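PDB 6AK1: dimethyl-sulfide monooxygenase, which catalyses the FMN-dependent oxidation of dimethyl sulfide by NADH and oxygen to methanethiol and formaldehyde, the first step in breaking this sulfide down. Local coordinates for residues K182-K185 / K186-V189; G269-R272 / D273-K276; G286-D289 / E290-E293. All coordinates share one frame; numbering follows the deposited sequence.

In the fold
The three contacts come one after another along the chain, none touching another. Interaction 1 is the turn of a two-stranded antiparallel hairpin, strands 181-184 and 189-191, its centre about 39 Å from the centre of the chain. Interactions 2 and 3 belong to the luciferase-like TIM barrel and are the connections at the two ends of one barrel strand, 276-284: interaction 2 leads into it from helix 251-267, and interaction 3 leads out of it into helix 289-300. Their centres lie about 38 Å apart, whereas those of interactions 1 and 3 are about 62 Å apart, on opposite sides of the chain's centre. All three lie away from the residues that probably bind FMN, as in related enzymes.

Interaction 1: residues K182-K185 / K186-V189; sequences KRDK and KSGV
Asp184 and Val189 face each other across a tight chain reversal, the CA path of 182-185 running 138° from that of 186-189, with Asp184 N donating to Val189 O at 3.0 Å. Lys185, Lys186 and Ser187 have right-handed helical backbone angles and Gly188 a positive phi, as in a common form of four-residue hairpin loop; Gly188 N adds a weak bond back to Asp184 O. The Asp184 carboxylate sits over the start of this loop. With CG anti to the backbone N (chi1 -170°), Asp184 OD1 accepts from Ser187 N at 2.9 Å, a nearly straight bond that meets the carboxylate from well above its plane. A bent bond from Lys186 N to the same Asp184 OD1, 3.2 Å long, gives the pattern of an Asx turn, though this bond is weak. Ser187 lays its hydroxyl against the carboxylate, Ser187 OG 3.0 Å from Asp184 CG, and that OG also takes a weak bond from Val189 N. On the flank, Lys182 and Val189 run side by side in the same direction, Lys182 CG meeting Val189 CG1 at 3.8 Å, while the Lys182 amine turns off to Asp179 O. An alanine in place of Asp184 would probably leave Ser187 N and Lys186 N without their shared acceptor and let the turn flex. Arg183 is salt-bridged to Glu215, and the ends of Lys185 and Lys186 lead away from the turn; in so basic a sequence the aspartate is likely to stay ionised, its negative charge gathering backbone N-H groups at an exposed hairpin tip.

Interaction 2: residues G269-R272 / D273-K276; sequences GRSR and DSIK
Ser271 to Ser274 form a type I beta turn, closed by Ser274 N donating to Ser271 O at 3.1 Å; the donor lies above the carbonyl plane, although the N-H points well at the oxygen (161°). A second bond braces the turn from its side chain: Ser274 OG, beside its own backbone N (chi1 -69°), accepts from Ser271 N at 3.0 Å, and the hydroxyl is also hydrogen-bonded to Glu444 OE1. Asp273 turns its carboxylate toward the start of the turn, Asp273 OD1 coming 3.1 Å from Ser271 CB. The turn belongs to the helix-to-strand connection of the barrel: Gly269, with positive phi, is the C-prime residue of the Schellman motif that ends helix 251-267, and Lys276 opens strand 276-284. Arg270, just before the turn, runs alongside Ser274, its chain kinked at chi3 (67°). One guanidinium face lies on Ile275, Ile275 CG1 being 3.7 Å from Arg270 NH1, and the two side chains cross at about a right angle. A water bridges Arg270 NH2, at 2.9 Å, to Ser274 O, at 2.8 Å. The same guanidinium donates through NH1 to Ala238 O and through NH2 to Ala241 O, while Lys276 NZ folds back to Asp273 O at 2.9 Å, in the carbonyl plane.

Interaction 3: residues G286-D289 / E290-E293; sequences GDSD and EAAE
Ser288 meets Ala291 as the N-cap of helix 289-300: Ser288 OG accepts from Ala291 N at 3.0 Å, with an N-H...O angle of 163°. The rotamer explains the bond, for chi1 of 69° sets OG between the backbone N and the carbonyl carbon, turned over the first helical turn. Ser288 OG also donates a weak hydrogen bond to Glu290 OE2, 3.3 Å, made possible by the bend of Glu290 at chi2 (61°), which brings its carboxylate back beside the serine. Backbone bonds follow in helical register: Ala292 N donates to Ser288 O and Glu293 N to Asp289 O, both at 2.9 Å. The van der Waals contacts are made by methyls against the serine oxygens. Ala291 CB lies 3.6 Å from Ser288 OG, and Ala292 CB, 3.5 Å from Ser288 O, also packs on Val372 of the short strand 370-372, which pairs with barrel strand 276-284. Among the charged groups, Asp289 OD1 accepts from Gly374 N, tying the helix start to the chain just past strand 370-372, and Glu293 OE2 pairs with Gln297 further along the helix. Asp289 OD2 and Glu290 OE1 carry like charge but are kept 5.2 Å apart. Three acidic residues in the first turns probably suit the positive end of the helix dipole, while Ser288, both donor and acceptor through one hydroxyl, satisfies an N-H that has no preceding helical carbonyl and may lightly steady the Glu290 carboxylate.

Interaction 1: residues K182-K185 / K186-V189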
ATOM      1  N   LYS A 182     -13.071 -19.285  24.391  1.00 25.11           N
ATOM      2  CA  LYS A 182     -14.376 -19.485  25.009  1.00 23.70           C
ATOM      3  C   LYS A 182     -14.921 -18.228  25.660  1.00 26.40           C
ATOM      4  O   LYS A 182     -16.132 -18.003  25.621  1.00 24.57           O
ATOM      5  CB  LYS A 182     -14.303 -20.586  26.085  1.00 26.28           C
ATOM      6  CG  LYS A 182     -13.742 -21.905  25.626  1.00 27.71           C
ATOM      7  CD  LYS A 182     -14.528 -22.482  24.445  1.00 30.20           C
ATOM      8  CE  LYS A 182     -13.992 -23.853  24.069  1.00 33.00           C
ATOM      9  NZ  LYS A 182     -14.565 -24.336  22.792  1.00 34.60           N
ATOM     10  N   ARG A 183     -14.051 -17.433  26.296  1.00 23.62           N
ATOM     11  CA  ARG A 183     -14.443 -16.187  26.962  1.00 25.75           C
ATOM     12  C   ARG A 183     -15.591 -16.433  27.934  1.00 22.66           C
ATOM     13  O   ARG A 183     -16.513 -15.633  28.064  1.00 26.81           O
ATOM     14  CB  ARG A 183     -14.796 -15.101  25.929  1.00 24.00           C
ATOM     15  CG  ARG A 183     -13.560 -14.467  25.252  1.00 23.42           C
ATOM     16  CD  ARG A 183     -13.861 -13.600  24.038  1.00 24.26           C
ATOM     17  NE  ARG A 183     -12.668 -12.838  23.642  1.00 24.34           N
ATOM     18  CZ  ARG A 183     -12.359 -11.642  24.148  1.00 26.44           C
ATOM     19  NH1 ARG A 183     -13.159 -11.074  25.051  1.00 20.82           N
ATOM     20  NH2 ARG A 183     -11.251 -11.018  23.772  1.00 22.75           N
ATOM     21  N   ASP A 184     -15.534 -17.556  28.622  1.00 25.87           N
ATOM     22  CA  ASP A 184     -16.668 -18.075  29.390  1.00 28.51           C
ATOM     23  C   ASP A 184     -16.458 -17.713  30.860  1.00 23.34           C
ATOM     24  O   ASP A 184     -15.718 -18.383  31.572  1.00 25.12           O
ATOM     25  CB  ASP A 184     -16.782 -19.582  29.174  1.00 28.96           C
ATOM     26  CG  ASP A 184     -18.071 -20.185  29.740  1.00 32.78           C
ATOM     27  OD1 ASP A 184     -18.566 -19.713  30.779  1.00 32.26           O
ATOM     28  OD2 ASP A 184     -18.571 -21.165  29.143  1.00 39.07           O
ATOM     29  N   LYS A 185     -17.108 -16.642  31.314  1.00 26.44           N
ATOM     30  CA  LYS A 185     -16.897 -16.188  32.689  1.00 26.04           C
ATOM     31  C   LYS A 185     -17.385 -17.210  33.713  1.00 24.70           C
ATOM     32  O   LYS A 185     -16.796 -17.330  34.795  1.00 28.62           O
ATOM     33  CB  LYS A 185     -17.596 -14.850  32.916  1.00 23.33           C
ATOM     34  CG  LYS A 185     -16.897 -13.648  32.277  1.00 23.15           C
ATOM     35  CD  LYS A 185     -17.510 -12.359  32.809  1.00 27.54           C
ATOM     36  CE  LYS A 185     -16.711 -11.140  32.388  1.00 28.29           C
ATOM     37  NZ  LYS A 185     -17.169  -9.917  33.140  1.00 28.11           N
ATOM     38  N   LYS A 186     -18.437 -17.960  33.398  1.00 25.94           N
ATOM     39  CA  LYS A 186     -18.977 -18.901  34.379  1.00 32.61           C
ATOM     40  C   LYS A 186     -18.106 -20.147  34.501  1.00 28.14           C
ATOM     41  O   LYS A 186     -17.725 -20.533  35.609  1.00 32.08           O
ATOM     42  CB  LYS A 186     -20.423 -19.264  34.028  1.00 38.66           C
ATOM     43  CG  LYS A 186     -21.425 -18.180  34.419  1.00 44.31           C
ATOM     44  CD  LYS A 186     -21.071 -17.583  35.788  1.00 46.52           C
ATOM     45  CE  LYS A 186     -22.073 -16.523  36.231  1.00 46.99           C
ATOM     46  NZ  LYS A 186     -21.554 -15.742  37.414  1.00 49.87           N
ATOM     47  N   SER A 187     -17.758 -20.785  33.382  1.00 30.81           N
ATOM     48  CA  SER A 187     -16.812 -21.899  33.466  1.00 27.03           C
ATOM     49  C   SER A 187     -15.399 -21.440  33.820  1.00 30.98           C
ATOM     50  O   SER A 187     -14.583 -22.266  34.245  1.00 30.44           O
ATOM     51  CB  SER A 187     -16.770 -22.664  32.151  1.00 29.97           C
ATOM     52  OG  SER A 187     -16.070 -21.922  31.163  1.00 32.23           O
ATOM     53  N   GLY A 188     -15.084 -20.152  33.655  1.00 26.69           N
ATOM     54  CA  GLY A 188     -13.748 -19.687  33.955  1.00 22.22           C
ATOM     55  C   GLY A 188     -12.706 -20.043  32.922  1.00 25.71           C
ATOM     56  O   GLY A 188     -11.512 -19.828  33.167  1.00 24.50           O
ATOM     57  N   VAL A 189     -13.119 -20.548  31.764  1.00 24.62           N
ATOM     58  CA  VAL A 189     -12.207 -20.904  30.684  1.00 24.44           C
ATOM     59  C   VAL A 189     -12.182 -19.744  29.695  1.00 26.24           C
ATOM     60  O   VAL A 189     -13.186 -19.445  29.039  1.00 23.98           O
ATOM     61  CB  VAL A 189     -12.618 -22.221  30.009  1.00 24.30           C
ATOM     62  CG1 VAL A 189     -11.707 -22.531  28.827  1.00 25.88           C
ATOM     63  CG2 VAL A 189     -12.599 -23.370  31.041  1.00 25.05           C
TER

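Interaction 2: residues G269-R272 / D273-K276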
ATOM      1  N   GLY A 269      -3.153 -20.767  -9.211  1.00 32.34           N
ATOM      2  CA  GLY A 269      -4.293 -21.481  -8.672  1.00 28.57           C
ATOM      3  C   GLY A 269      -5.455 -20.616  -8.235  1.00 34.88           C
ATOM      4  O   GLY A 269      -6.353 -21.113  -7.544  1.00 28.26           O
ATOM      5  N   ARG A 270      -5.476 -19.346  -8.618  1.00 35.02           N
ATOM      6  CA  ARG A 270      -6.505 -18.410  -8.190  1.00 31.70           C
ATOM      7  C   ARG A 270      -7.332 -17.974  -9.399  1.00 31.41           C
ATOM      8  O   ARG A 270      -7.075 -18.383 -10.536  1.00 34.07           O
ATOM      9  CB  ARG A 270      -5.855 -17.222  -7.477  1.00 32.13           C
ATOM     10  CG  ARG A 270      -4.774 -17.623  -6.469  1.00 29.82           C
ATOM     11  CD  ARG A 270      -4.007 -16.393  -5.932  1.00 33.28           C
ATOM     12  NE  ARG A 270      -4.840 -15.500  -5.114  1.00 27.97           N
ATOM     13  CZ  ARG A 270      -4.476 -14.270  -4.758  1.00 27.63           C
ATOM     14  NH1 ARG A 270      -3.299 -13.800  -5.146  1.00 25.74           N
ATOM     15  NH2 ARG A 270      -5.281 -13.507  -4.022  1.00 25.14           N
ATOM     16  N   SER A 271      -8.342 -17.148  -9.147  1.00 34.20           N
ATOM     17  CA  SER A 271      -9.170 -16.580 -10.203  1.00 32.29           C
ATOM     18  C   SER A 271      -8.571 -15.282 -10.731  1.00 35.90           C
ATOM     19  O   SER A 271      -7.785 -14.611 -10.058  1.00 34.51           O
ATOM     20  CB  SER A 271     -10.584 -16.296  -9.698  1.00 27.49           C
ATOM     21  OG  SER A 271     -11.167 -17.461  -9.175  1.00 36.31           O
ATOM     22  N   ARG A 272      -8.992 -14.910 -11.945  1.00 33.60           N
ATOM     23  CA  ARG A 272      -8.556 -13.641 -12.514  1.00 36.49           C
ATOM     24  C   ARG A 272      -9.051 -12.455 -11.689  1.00 37.18           C
ATOM     25  O   ARG A 272      -8.399 -11.404 -11.665  1.00 33.27           O
ATOM     26  CB  ARG A 272      -9.028 -13.531 -13.964  1.00 33.84           C
ATOM     27  CG  ARG A 272      -8.570 -14.693 -14.825  1.00 37.47           C
ATOM     28  CD  ARG A 272      -8.925 -14.492 -16.298  1.00 41.73           C
ATOM     29  NE  ARG A 272      -8.161 -13.414 -16.923  1.00 37.60           N
ATOM     30  CZ  ARG A 272      -6.905 -13.538 -17.342  1.00 35.50           C
ATOM     31  NH1 ARG A 272      -6.261 -14.691 -17.198  1.00 37.43           N
ATOM     32  NH2 ARG A 272      -6.284 -12.512 -17.900  1.00 31.53           N
ATOM     33  N   ASP A 273     -10.185 -12.600 -11.002  1.00 29.36           N
ATOM     34  CA  ASP A 273     -10.725 -11.531 -10.176  1.00 35.62           C
ATOM     35  C   ASP A 273     -10.347 -11.666  -8.700  1.00 34.98           C
ATOM     36  O   ASP A 273     -10.918 -10.971  -7.858  1.00 37.09           O
ATOM     37  CB  ASP A 273     -12.250 -11.457 -10.336  1.00 38.73           C
ATOM     38  CG  ASP A 273     -12.964 -12.704  -9.834  1.00 44.44           C
ATOM     39  OD1 ASP A 273     -12.310 -13.759  -9.690  1.00 48.23           O
ATOM     40  OD2 ASP A 273     -14.191 -12.631  -9.583  1.00 55.97           O
ATOM     41  N   SER A 274      -9.398 -12.540  -8.369  1.00 35.37           N
ATOM     42  CA  SER A 274      -8.950 -12.705  -6.991  1.00 31.96           C
ATOM     43  C   SER A 274      -8.064 -11.559  -6.527  1.00 31.48           C
ATOM     44  O   SER A 274      -7.934 -11.339  -5.316  1.00 28.61           O
ATOM     45  CB  SER A 274      -8.181 -14.021  -6.838  1.00 29.59           C
ATOM     46  OG  SER A 274      -9.045 -15.139  -6.985  1.00 37.29           O
ATOM     47  N   ILE A 275      -7.453 -10.837  -7.459  1.00 25.91           N
ATOM     48  CA  ILE A 275      -6.568  -9.722  -7.159  1.00 27.11           C
ATOM     49  C   ILE A 275      -7.242  -8.459  -7.658  1.00 27.83           C
ATOM     50  O   ILE A 275      -7.657  -8.393  -8.821  1.00 30.19           O
ATOM     51  CB  ILE A 275      -5.193  -9.897  -7.827  1.00 26.41           C
ATOM     52  CG1 ILE A 275      -4.618 -11.282  -7.519  1.00 27.35           C
ATOM     53  CG2 ILE A 275      -4.237  -8.779  -7.412  1.00 24.84           C
ATOM     54  CD1 ILE A 275      -3.251 -11.539  -8.172  1.00 24.23           C
ATOM     55  N   LYS A 276      -7.357  -7.464  -6.791  1.00 23.27           N
ATOM     56  CA  LYS A 276      -7.850  -6.157  -7.187  1.00 23.11           C
ATOM     57  C   LYS A 276      -6.643  -5.285  -7.483  1.00 27.39           C
ATOM     58  O   LYS A 276      -5.706  -5.236  -6.684  1.00 28.15           O
ATOM     59  CB  LYS A 276      -8.723  -5.550  -6.093  1.00 29.08           C
ATOM     60  CG  LYS A 276      -9.774  -6.505  -5.574  1.00 24.66           C
ATOM     61  CD  LYS A 276     -10.697  -6.953  -6.693  1.00 29.56           C
ATOM     62  CE  LYS A 276     -11.519  -8.161  -6.256  1.00 33.57           C
ATOM     63  NZ  LYS A 276     -12.510  -8.581  -7.289  1.00 39.03           N
TER
HETATM   64  O   HOH W   1      -8.165 -13.497  -3.485  1.00 26.74           O

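Interaction 3: residues G286-D289 / E290-E293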
ATOM      1  N   GLY A 286     -11.553  20.454 -10.725  1.00 30.69           N
ATOM      2  CA  GLY A 286     -12.255  21.694 -10.455  1.00 27.30           C
ATOM      3  C   GLY A 286     -13.528  21.739 -11.283  1.00 29.58           C
ATOM      4  O   GLY A 286     -13.911  20.750 -11.916  1.00 26.06           O
ATOM      5  N   ASP A 287     -14.180  22.908 -11.281  1.00 27.83           N
ATOM      6  CA  ASP A 287     -15.491  22.998 -11.919  1.00 30.29           C
ATOM      7  C   ASP A 287     -15.421  22.913 -13.442  1.00 29.44           C
ATOM      8  O   ASP A 287     -16.412  22.531 -14.066  1.00 31.09           O
ATOM      9  CB  ASP A 287     -16.198  24.290 -11.525  1.00 29.48           C
ATOM     10  CG  ASP A 287     -17.714  24.159 -11.598  1.00 31.78           C
ATOM     11  OD1 ASP A 287     -18.219  23.034 -11.396  1.00 34.91           O
ATOM     12  OD2 ASP A 287     -18.399  25.164 -11.862  1.00 37.92           O
ATOM     13  N   SER A 288     -14.284  23.246 -14.048  1.00 27.13           N
ATOM     14  CA  SER A 288     -14.117  23.221 -15.494  1.00 30.05           C
ATOM     15  C   SER A 288     -12.704  22.766 -15.823  1.00 27.56           C
ATOM     16  O   SER A 288     -11.824  22.733 -14.955  1.00 27.48           O
ATOM     17  CB  SER A 288     -14.385  24.604 -16.111  1.00 27.24           C
ATOM     18  OG  SER A 288     -13.367  25.514 -15.737  1.00 24.83           O
ATOM     19  N   ASP A 289     -12.481  22.409 -17.096  1.00 29.82           N
ATOM     20  CA  ASP A 289     -11.119  22.105 -17.523  1.00 26.52           C
ATOM     21  C   ASP A 289     -10.219  23.310 -17.310  1.00 27.51           C
ATOM     22  O   ASP A 289      -9.043  23.162 -16.959  1.00 27.50           O
ATOM     23  CB  ASP A 289     -11.078  21.679 -18.993  1.00 28.51           C
ATOM     24  CG  ASP A 289     -11.820  20.375 -19.264  1.00 34.73           C
ATOM     25  OD1 ASP A 289     -12.059  19.593 -18.323  1.00 32.96           O
ATOM     26  OD2 ASP A 289     -12.186  20.140 -20.434  1.00 37.58           O
ATOM     27  N   GLU A 290     -10.761  24.518 -17.515  1.00 26.05           N
ATOM     28  CA  GLU A 290      -9.965  25.732 -17.367  1.00 26.78           C
ATOM     29  C   GLU A 290      -9.565  25.946 -15.914  1.00 26.52           C
ATOM     30  O   GLU A 290      -8.427  26.333 -15.627  1.00 24.86           O
ATOM     31  CB  GLU A 290     -10.743  26.951 -17.874  1.00 32.47           C
ATOM     32  CG  GLU A 290     -11.138  26.965 -19.359  1.00 40.71           C
ATOM     33  CD  GLU A 290     -12.056  25.812 -19.788  1.00 46.45           C
ATOM     34  OE1 GLU A 290     -11.842  25.280 -20.903  1.00 57.90           O
ATOM     35  OE2 GLU A 290     -12.976  25.425 -19.023  1.00 37.13           O
ATOM     36  N   ALA A 291     -10.499  25.718 -14.988  1.00 26.40           N
ATOM     37  CA  ALA A 291     -10.182  25.847 -13.572  1.00 27.60           C
ATOM     38  C   ALA A 291      -9.198  24.771 -13.136  1.00 25.62           C
ATOM     39  O   ALA A 291      -8.250  25.063 -12.402  1.00 25.05           O
ATOM     40  CB  ALA A 291     -11.459  25.797 -12.732  1.00 23.37           C
ATOM     41  N   ALA A 292      -9.394  23.527 -13.594  1.00 27.73           N
ATOM     42  CA  ALA A 292      -8.455  22.462 -13.243  1.00 23.85           C
ATOM     43  C   ALA A 292      -7.056  22.787 -13.733  1.00 26.19           C
ATOM     44  O   ALA A 292      -6.072  22.561 -13.023  1.00 29.55           O
ATOM     45  CB  ALA A 292      -8.921  21.131 -13.818  1.00 24.97           C
ATOM     46  N   GLU A 293      -6.949  23.359 -14.929  1.00 25.94           N
ATOM     47  CA  GLU A 293      -5.638  23.687 -15.470  1.00 26.65           C
ATOM     48  C   GLU A 293      -4.980  24.821 -14.690  1.00 27.46           C
ATOM     49  O   GLU A 293      -3.781  24.759 -14.392  1.00 29.28           O
ATOM     50  CB  GLU A 293      -5.769  24.028 -16.961  1.00 33.93           C
ATOM     51  CG  GLU A 293      -4.459  24.439 -17.645  1.00 34.09           C
ATOM     52  CD  GLU A 293      -3.386  23.347 -17.612  1.00 36.76           C
ATOM     53  OE1 GLU A 293      -3.725  22.140 -17.652  1.00 35.97           O
ATOM     54  OE2 GLU A 293      -2.192  23.711 -17.530  1.00 39.68           O
TER